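Side-chain contacts in Glyco_hydro_cc domain-containing protein (Pseudomonas viridiflava, PDB 6UAV), which probably hydrolyses internal beta-1,3-linkages of beta-glucans, as an endo-beta-1,3-glucanase of glycoside hydrolase family 128: residues A[16-21]-A[48-53]; A[6-11]-A[237-242]. All coordinates share one frame; numbering follows the deposited sequence.

Contact 1: residues A[16-21]-A[48-53]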
ATOM      1  N   ALA A  16       4.060 -11.789  18.415  1.00 15.51           N
ATOM      2  CA  ALA A  16       5.271 -11.127  18.968  1.00 15.60           C
ATOM      3  C   ALA A  16       5.689  -9.950  18.064  1.00 15.37           C
ATOM      4  O   ALA A  16       6.132  -8.917  18.568  1.00 15.12           O
ATOM      5  CB  ALA A  16       6.362 -12.120  19.106  1.00 16.03           C
ATOM      6  N   ASP A  17       5.623 -10.138  16.749  1.00 15.12           N
ATOM      7  CA  ASP A  17       5.931  -9.048  15.801  1.00 14.80           C
ATOM      8  C   ASP A  17       4.929  -7.911  15.968  1.00 15.51           C
ATOM      9  O   ASP A  17       5.313  -6.776  15.878  1.00 15.54           O
ATOM     10  CB  ASP A  17       5.950  -9.558  14.368  1.00 14.75           C
ATOM     11  CG  ASP A  17       7.185 -10.333  13.990  1.00 15.24           C
ATOM     12  OD1 ASP A  17       8.265 -10.179  14.678  1.00 16.37           O
ATOM     13  OD2 ASP A  17       7.118 -10.979  12.926  1.00 15.04           O
ATOM     14  N   LEU A  18       3.646  -8.190  16.204  1.00 15.61           N
ATOM     15  CA  LEU A  18       2.687  -7.098  16.555  1.00 15.77           C
ATOM     16  C   LEU A  18       3.056  -6.379  17.849  1.00 15.48           C
ATOM     17  O   LEU A  18       2.893  -5.144  17.873  1.00 15.31           O
ATOM     18  CB  LEU A  18       1.268  -7.649  16.640  1.00 16.77           C
ATOM     19  CG  LEU A  18       0.678  -8.055  15.313  1.00 16.74           C
ATOM     20  CD1 LEU A  18      -0.658  -8.744  15.538  1.00 17.64           C
ATOM     21  CD2 LEU A  18       0.569  -6.882  14.367  1.00 17.02           C
ATOM     22  N   SER A  19       3.518  -7.057  18.903  1.00 14.94           N
ATOM     23  CA  SER A  19       3.934  -6.377  20.154  1.00 15.47           C
ATOM     24  C   SER A  19       4.992  -5.334  19.780  1.00 15.92           C
ATOM     25  O   SER A  19       4.875  -4.137  20.196  1.00 16.04           O
ATOM     26  CB  SER A  19       4.481  -7.342  21.177  1.00 16.00           C
ATOM     27  OG  SER A  19       3.462  -8.150  21.772  1.00 16.18           O
ATOM     28  N   ALA A  20       5.965  -5.745  18.961  1.00 15.47           N
ATOM     29  CA  ALA A  20       7.138  -4.904  18.603  1.00 16.43           C
ATOM     30  C   ALA A  20       6.647  -3.697  17.774  1.00 16.24           C
ATOM     31  O   ALA A  20       7.043  -2.530  18.069  1.00 16.91           O
ATOM     32  CB  ALA A  20       8.134  -5.786  17.863  1.00 16.09           C
ATOM     33  N   LEU A  21       5.787  -3.958  16.790  1.00 15.91           N
ATOM     34  CA  LEU A  21       5.363  -2.928  15.797  1.00 16.03           C
ATOM     35  C   LEU A  21       4.336  -1.985  16.410  1.00 16.43           C
ATOM     36  O   LEU A  21       4.278  -0.859  15.973  1.00 14.98           O
ATOM     37  CB  LEU A  21       4.775  -3.576  14.557  1.00 15.41           C
ATOM     38  CG  LEU A  21       5.786  -4.319  13.689  1.00 16.11           C
ATOM     39  CD1 LEU A  21       5.048  -5.173  12.711  1.00 16.32           C
ATOM     40  CD2 LEU A  21       6.784  -3.378  13.017  1.00 16.49           C
ATOM     41  N   TYR A  48      -3.548  -4.790  20.401  1.00 16.27           N
ATOM     42  CA  TYR A  48      -2.380  -4.060  19.862  1.00 15.76           C
ATOM     43  C   TYR A  48      -2.828  -2.722  19.254  1.00 16.62           C
ATOM     44  O   TYR A  48      -1.953  -1.922  18.870  1.00 15.95           O
ATOM     45  CB  TYR A  48      -1.691  -4.916  18.796  1.00 14.64           C
ATOM     46  CG  TYR A  48      -1.250  -6.258  19.304  1.00 14.72           C
ATOM     47  CD1 TYR A  48      -0.076  -6.423  20.008  1.00 15.21           C
ATOM     48  CD2 TYR A  48      -1.950  -7.396  19.009  1.00 14.61           C
ATOM     49  CE1 TYR A  48       0.323  -7.669  20.479  1.00 15.18           C
ATOM     50  CE2 TYR A  48      -1.600  -8.641  19.479  1.00 14.88           C
ATOM     51  CZ  TYR A  48      -0.420  -8.805  20.158  1.00 15.23           C
ATOM     52  OH  TYR A  48      -0.091 -10.062  20.566  1.00 16.12           O
ATOM     53  N   ASN A  49      -4.135  -2.471  19.122  1.00 17.40           N
ATOM     54  CA  ASN A  49      -4.622  -1.238  18.448  1.00 19.07           C
ATOM     55  C   ASN A  49      -3.981  -1.136  17.063  1.00 17.72           C
ATOM     56  O   ASN A  49      -3.452  -0.085  16.657  1.00 17.47           O
ATOM     57  CB  ASN A  49      -4.401  -0.024  19.339  1.00 22.45           C
ATOM     58  CG  ASN A  49      -5.097   1.195  18.773  1.00 25.86           C
ATOM     59  OD1 ASN A  49      -6.087   1.071  18.023  1.00 29.60           O
ATOM     60  ND2 ASN A  49      -4.597   2.362  19.158  1.00 27.82           N
ATOM     61  N   VAL A  50      -4.031  -2.217  16.301  1.00 17.51           N
ATOM     62  CA  VAL A  50      -3.622  -2.247  14.869  1.00 16.69           C
ATOM     63  C   VAL A  50      -4.816  -2.737  14.060  1.00 18.15           C
ATOM     64  O   VAL A  50      -5.704  -3.456  14.601  1.00 19.10           O
ATOM     65  CB  VAL A  50      -2.341  -3.080  14.631  1.00 17.01           C
ATOM     66  CG1 VAL A  50      -1.164  -2.515  15.404  1.00 17.08           C
ATOM     67  CG2 VAL A  50      -2.563  -4.525  15.022  1.00 17.98           C
ATOM     68  N   ASP A  51      -4.911  -2.267  12.821  1.00 16.15           N
ATOM     69  CA  ASP A  51      -5.944  -2.796  11.893  1.00 16.67           C
ATOM     70  C   ASP A  51      -5.271  -3.413  10.677  1.00 15.04           C
ATOM     71  O   ASP A  51      -4.217  -2.982  10.268  1.00 14.17           O
ATOM     72  CB  ASP A  51      -7.023  -1.774  11.568  1.00 19.08           C
ATOM     73  CG  ASP A  51      -6.569  -0.569  10.794  1.00 21.82           C
ATOM     74  OD1 ASP A  51      -5.986   0.333  11.441  1.00 23.85           O
ATOM     75  OD2 ASP A  51      -6.803  -0.543   9.546  1.00 22.78           O
ATOM     76  N   PHE A  52      -5.886  -4.449  10.136  1.00 13.62           N
ATOM     77  CA  PHE A  52      -5.462  -5.094   8.860  1.00 12.87           C
ATOM     78  C   PHE A  52      -6.368  -4.574   7.741  1.00 12.52           C
ATOM     79  O   PHE A  52      -7.598  -4.490   7.934  1.00 12.74           O
ATOM     80  CB  PHE A  52      -5.639  -6.606   8.939  1.00 12.65           C
ATOM     81  CG  PHE A  52      -5.488  -7.347   7.636  1.00 12.64           C
ATOM     82  CD1 PHE A  52      -4.233  -7.575   7.101  1.00 12.27           C
ATOM     83  CD2 PHE A  52      -6.613  -7.757   6.915  1.00 12.71           C
ATOM     84  CE1 PHE A  52      -4.105  -8.256   5.894  1.00 12.60           C
ATOM     85  CE2 PHE A  52      -6.453  -8.415   5.706  1.00 12.58           C
ATOM     86  CZ  PHE A  52      -5.202  -8.639   5.183  1.00 12.53           C
ATOM     87  N   VAL A  53      -5.820  -4.293   6.574  1.00 11.90           N
ATOM     88  CA  VAL A  53      -6.588  -3.788   5.392  1.00 11.59           C
ATOM     89  C   VAL A  53      -6.470  -4.823   4.308  1.00 11.74           C
ATOM     90  O   VAL A  53      -5.377  -5.176   3.896  1.00 11.58           O
ATOM     91  CB  VAL A  53      -6.101  -2.418   4.892  1.00 11.29           C
ATOM     92  CG1 VAL A  53      -6.875  -1.943   3.639  1.00 11.84           C
ATOM     93  CG2 VAL A  53      -6.185  -1.392   6.002  1.00 11.56           C
TER
HETATM   94  O   HOH W   1       2.415 -10.621  21.292  1.00 14.09           O
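L18 lays its CB over the middle of the Y48 ring, where helix 15-22 of the (beta/alpha)8 barrel packs beside the end of helix 44-48 and the residue leading into strand 51-56. This is a CH-pi contact: L18 CB stands 3.7 Å from the centroid of the Y48 ring and only 6° off its normal. The leucine crosses the tyrosine at about a right angle. Its chi1 of -70° sets CG beside the backbone N, and from there the branch at CG, with chi2 at 173°, parts the two methyls: CD1 lies above the CD2-CE2 side of the ring, 3.9 Å from Y48 CD2, while CD2 passes on toward the barrel and meets V50 CG2 at 4.0 Å. V50 follows N49, the first residue past the helix, which has positive phi; the valine also touches W28 of the adjacent strand. This inner part is largely apolar; V12 and Y44 close further round L18, and M25 and S22 round V50.

The outer part is looser and wet. S19, an exposed residue of the helix, comes to the ring at its edge and in its plane, with OG 3.4 Å from Y48 CE1. No direct hydrogen bond joins the two segments; a water spans the gap between the hydroxyls instead. One aromatic ring therefore serves both environments, its face given to leucine carbon and its phenol oxygen to solvent. The bridging water sits 2.7 Å from S19 OG and equally 2.7 Å from Y48 OH.

Contact 2: residues A[6-11]-A[237-242]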
ATOM      1  N   ARG A   6       0.567   5.484   9.794  1.00 12.48           N
ATOM      2  CA  ARG A   6       1.809   4.685   9.758  1.00 12.40           C
ATOM      3  C   ARG A   6       1.526   3.189   9.652  1.00 12.37           C
ATOM      4  O   ARG A   6       1.023   2.611  10.569  1.00 12.94           O
ATOM      5  CB  ARG A   6       2.702   5.056  10.952  1.00 13.13           C
ATOM      6  CG  ARG A   6       4.067   4.414  10.826  1.00 12.67           C
ATOM      7  CD  ARG A   6       5.139   5.132  11.630  1.00 13.78           C
ATOM      8  NE  ARG A   6       5.122   6.571  11.425  1.00 13.78           N
ATOM      9  CZ  ARG A   6       5.575   7.491  12.279  1.00 14.84           C
ATOM     10  NH1 ARG A   6       6.225   7.172  13.388  1.00 14.63           N
ATOM     11  NH2 ARG A   6       5.392   8.754  11.973  1.00 15.37           N
ATOM     12  N   GLY A   7       1.956   2.554   8.566  1.00 11.57           N
ATOM     13  CA  GLY A   7       1.730   1.129   8.363  1.00 11.42           C
ATOM     14  C   GLY A   7       2.968   0.409   7.899  1.00 11.75           C
ATOM     15  O   GLY A   7       4.039   1.008   7.683  1.00 11.60           O
ATOM     16  N   VAL A   8       2.780  -0.882   7.701  1.00 11.73           N
ATOM     17  CA  VAL A   8       3.837  -1.770   7.165  1.00 12.00           C
ATOM     18  C   VAL A   8       3.209  -2.626   6.077  1.00 11.91           C
ATOM     19  O   VAL A   8       2.138  -3.164   6.298  1.00 11.07           O
ATOM     20  CB  VAL A   8       4.484  -2.584   8.312  1.00 13.14           C
ATOM     21  CG1 VAL A   8       5.636  -3.423   7.773  1.00 13.74           C
ATOM     22  CG2 VAL A   8       4.986  -1.642   9.413  1.00 14.06           C
ATOM     23  N   ALA A   9       3.971  -2.862   5.006  1.00 11.94           N
ATOM     24  CA  ALA A   9       3.604  -3.755   3.892  1.00 11.87           C
ATOM     25  C   ALA A   9       4.316  -5.076   4.109  1.00 11.94           C
ATOM     26  O   ALA A   9       5.526  -5.106   3.893  1.00 11.42           O
ATOM     27  CB  ALA A   9       4.008  -3.123   2.584  1.00 12.17           C
ATOM     28  N   TYR A  10       3.685  -6.015   4.789  1.00 11.68           N
ATOM     29  CA  TYR A  10       4.347  -7.242   5.284  1.00 11.96           C
ATOM     30  C   TYR A  10       3.281  -8.218   5.735  1.00 11.88           C
ATOM     31  O   TYR A  10       2.372  -7.803   6.419  1.00 12.66           O
ATOM     32  CB  TYR A  10       5.307  -6.970   6.448  1.00 11.69           C
ATOM     33  CG  TYR A  10       6.098  -8.149   6.946  1.00 12.01           C
ATOM     34  CD1 TYR A  10       7.034  -8.746   6.121  1.00 11.76           C
ATOM     35  CD2 TYR A  10       5.955  -8.633   8.229  1.00 12.45           C
ATOM     36  CE1 TYR A  10       7.785  -9.811   6.569  1.00 12.80           C
ATOM     37  CE2 TYR A  10       6.659  -9.742   8.670  1.00 12.55           C
ATOM     38  CZ  TYR A  10       7.589 -10.329   7.834  1.00 13.25           C
ATOM     39  OH  TYR A  10       8.376 -11.400   8.217  1.00 13.99           O
ATOM     40  N   ASP A  11       3.462  -9.499   5.470  1.00 12.23           N
ATOM     41  CA  ASP A  11       2.504 -10.515   5.960  1.00 11.94           C
ATOM     42  C   ASP A  11       2.844 -10.830   7.425  1.00 12.57           C
ATOM     43  O   ASP A  11       3.378 -11.913   7.729  1.00 12.99           O
ATOM     44  CB  ASP A  11       2.511 -11.742   5.059  1.00 12.24           C
ATOM     45  CG  ASP A  11       1.381 -12.701   5.359  1.00 12.59           C
ATOM     46  OD1 ASP A  11       0.357 -12.260   5.947  1.00 12.48           O
ATOM     47  OD2 ASP A  11       1.483 -13.834   4.885  1.00 14.13           O
ATOM     48  N   SER A 237      16.408  -2.343   4.437  1.00 14.81           N
ATOM     49  CA  SER A 237      14.964  -2.004   4.395  1.00 15.13           C
ATOM     50  C   SER A 237      14.137  -2.732   5.476  1.00 14.83           C
ATOM     51  O   SER A 237      13.008  -2.313   5.728  1.00 15.74           O
ATOM     52  CB  SER A 237      14.427  -2.286   2.988  1.00 15.20           C
ATOM     53  OG  SER A 237      13.432  -1.343   2.632  1.00 15.70           O
ATOM     54  N   SER A 238      14.696  -3.724   6.161  1.00 15.25           N
ATOM     55  CA  SER A 238      13.945  -4.532   7.175  1.00 14.74           C
ATOM     56  C   SER A 238      13.674  -3.752   8.479  1.00 14.45           C
ATOM     57  O   SER A 238      14.621  -3.172   9.072  1.00 15.24           O
ATOM     58  CB  SER A 238      14.651  -5.848   7.491  1.00 15.18           C
ATOM     59  OG  SER A 238      14.718  -6.683   6.332  1.00 15.14           O
ATOM     60  N   LEU A 239      12.434  -3.823   8.974  1.00 13.45           N
ATOM     61  CA  LEU A 239      12.035  -3.257  10.278  1.00 13.92           C
ATOM     62  C   LEU A 239      12.163  -4.285  11.417  1.00 13.94           C
ATOM     63  O   LEU A 239      12.206  -3.854  12.570  1.00 14.85           O
ATOM     64  CB  LEU A 239      10.588  -2.810  10.213  1.00 13.75           C
ATOM     65  CG  LEU A 239      10.210  -1.784   9.157  1.00 13.91           C
ATOM     66  CD1 LEU A 239       8.719  -1.606   9.182  1.00 14.18           C
ATOM     67  CD2 LEU A 239      10.894  -0.450   9.356  1.00 14.62           C
ATOM     68  N   LEU A 240      12.279  -5.565  11.091  1.00 15.21           N
ATOM     69  CA  LEU A 240      12.248  -6.694  12.068  1.00 15.75           C
ATOM     70  C   LEU A 240      13.447  -7.614  11.809  1.00 16.74           C
ATOM     71  O   LEU A 240      13.922  -7.726  10.657  1.00 16.22           O
ATOM     72  CB  LEU A 240      10.943  -7.485  11.937  1.00 15.86           C
ATOM     73  CG  LEU A 240       9.691  -6.736  12.381  1.00 15.88           C
ATOM     74  CD1 LEU A 240       8.438  -7.357  11.788  1.00 15.56           C
ATOM     75  CD2 LEU A 240       9.613  -6.591  13.915  1.00 17.41           C
ATOM     76  N   ASP A 241      13.905  -8.299  12.856  1.00 17.64           N
ATOM     77  CA  ASP A 241      14.993  -9.307  12.664  1.00 19.24           C
ATOM     78  C   ASP A 241      14.488 -10.610  13.294  1.00 18.53           C
ATOM     79  O   ASP A 241      13.639 -11.278  12.644  1.00 18.48           O
ATOM     80  CB  ASP A 241      16.336  -8.812  13.176  1.00 21.93           C
ATOM     81  CG  ASP A 241      17.503  -9.728  12.825  1.00 24.21           C
ATOM     82  OD1 ASP A 241      17.310 -10.745  12.098  1.00 26.50           O
ATOM     83  OD2 ASP A 241      18.564  -9.468  13.317  1.00 28.67           O
ATOM     84  N   ALA A 242      14.940 -10.961  14.499  1.00 18.94           N
ATOM     85  CA  ALA A 242      14.412 -12.149  15.206  1.00 19.04           C
ATOM     86  C   ALA A 242      12.897 -11.971  15.370  1.00 18.10           C
ATOM     87  O   ALA A 242      12.425 -10.851  15.456  1.00 18.13           O
ATOM     88  CB  ALA A 242      15.099 -12.312  16.562  1.00 19.87           C
TER
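V8 holds CG1 anti to its backbone N (chi1 -176°), which places CG2 anti to the carbonyl carbon and turns both methyls to the same end of L239. The leucine answers with CG anti to its carbonyl carbon and an extended second torsion (chi2 174°), carrying CD1 out to the valine. The two side chains meet tip to tip: L239 CD1 settles against both branches of V8, 3.7 Å from V8 CG2 and 3.8 Å from V8 CG1. The backbones stay well apart, with V8 CA and L239 CA 8.9 Å from each other, and the approach is made by side chains alone, without a hydrogen bond across it. Y253 of helix 248-255 touches both V8 and L239, and M207 of helix 200-216 also packs on the leucine.

Beyond the strand end the packing thins. L240 CD1 comes to Y10 CE2 at 4.3 Å, approaching the ring obliquely. The tyrosine's polar end is occupied separately, its OH hydrogen-bonded to R229.

Residues 237-242 belong to the loop between strand 220-225 and helix 248-255, and strand 6-9 is the neighbour of strand 220-225 in the sheet. Apolar packing of the last beta-alpha loop against the first strand thus lies beside the seam where strand 6-9 pairs with strand 220-225 and closes the (beta/alpha)8, or TIM, barrel.

Overall arrangement
Both contacts lie on the same side of the chain's centre, their own centres about 11 Å apart, and helix 15-22 connects them: its L18 and S19 serve contact 1, while its D17 and L21 receive L240 of contact 2. D17 CG lies 3.9 Å from L240 CD1. Contact 1 is partly buried and mixes a CH-pi pair with a water bridge at the surface; contact 2 is buried and built from sparse aliphatic and aliphatic-aromatic packing without any such water. The first joins elements 27 residues apart in sequence, nested within the loop of more than 200 residues that the second closes between the first strand and the last beta-alpha loop.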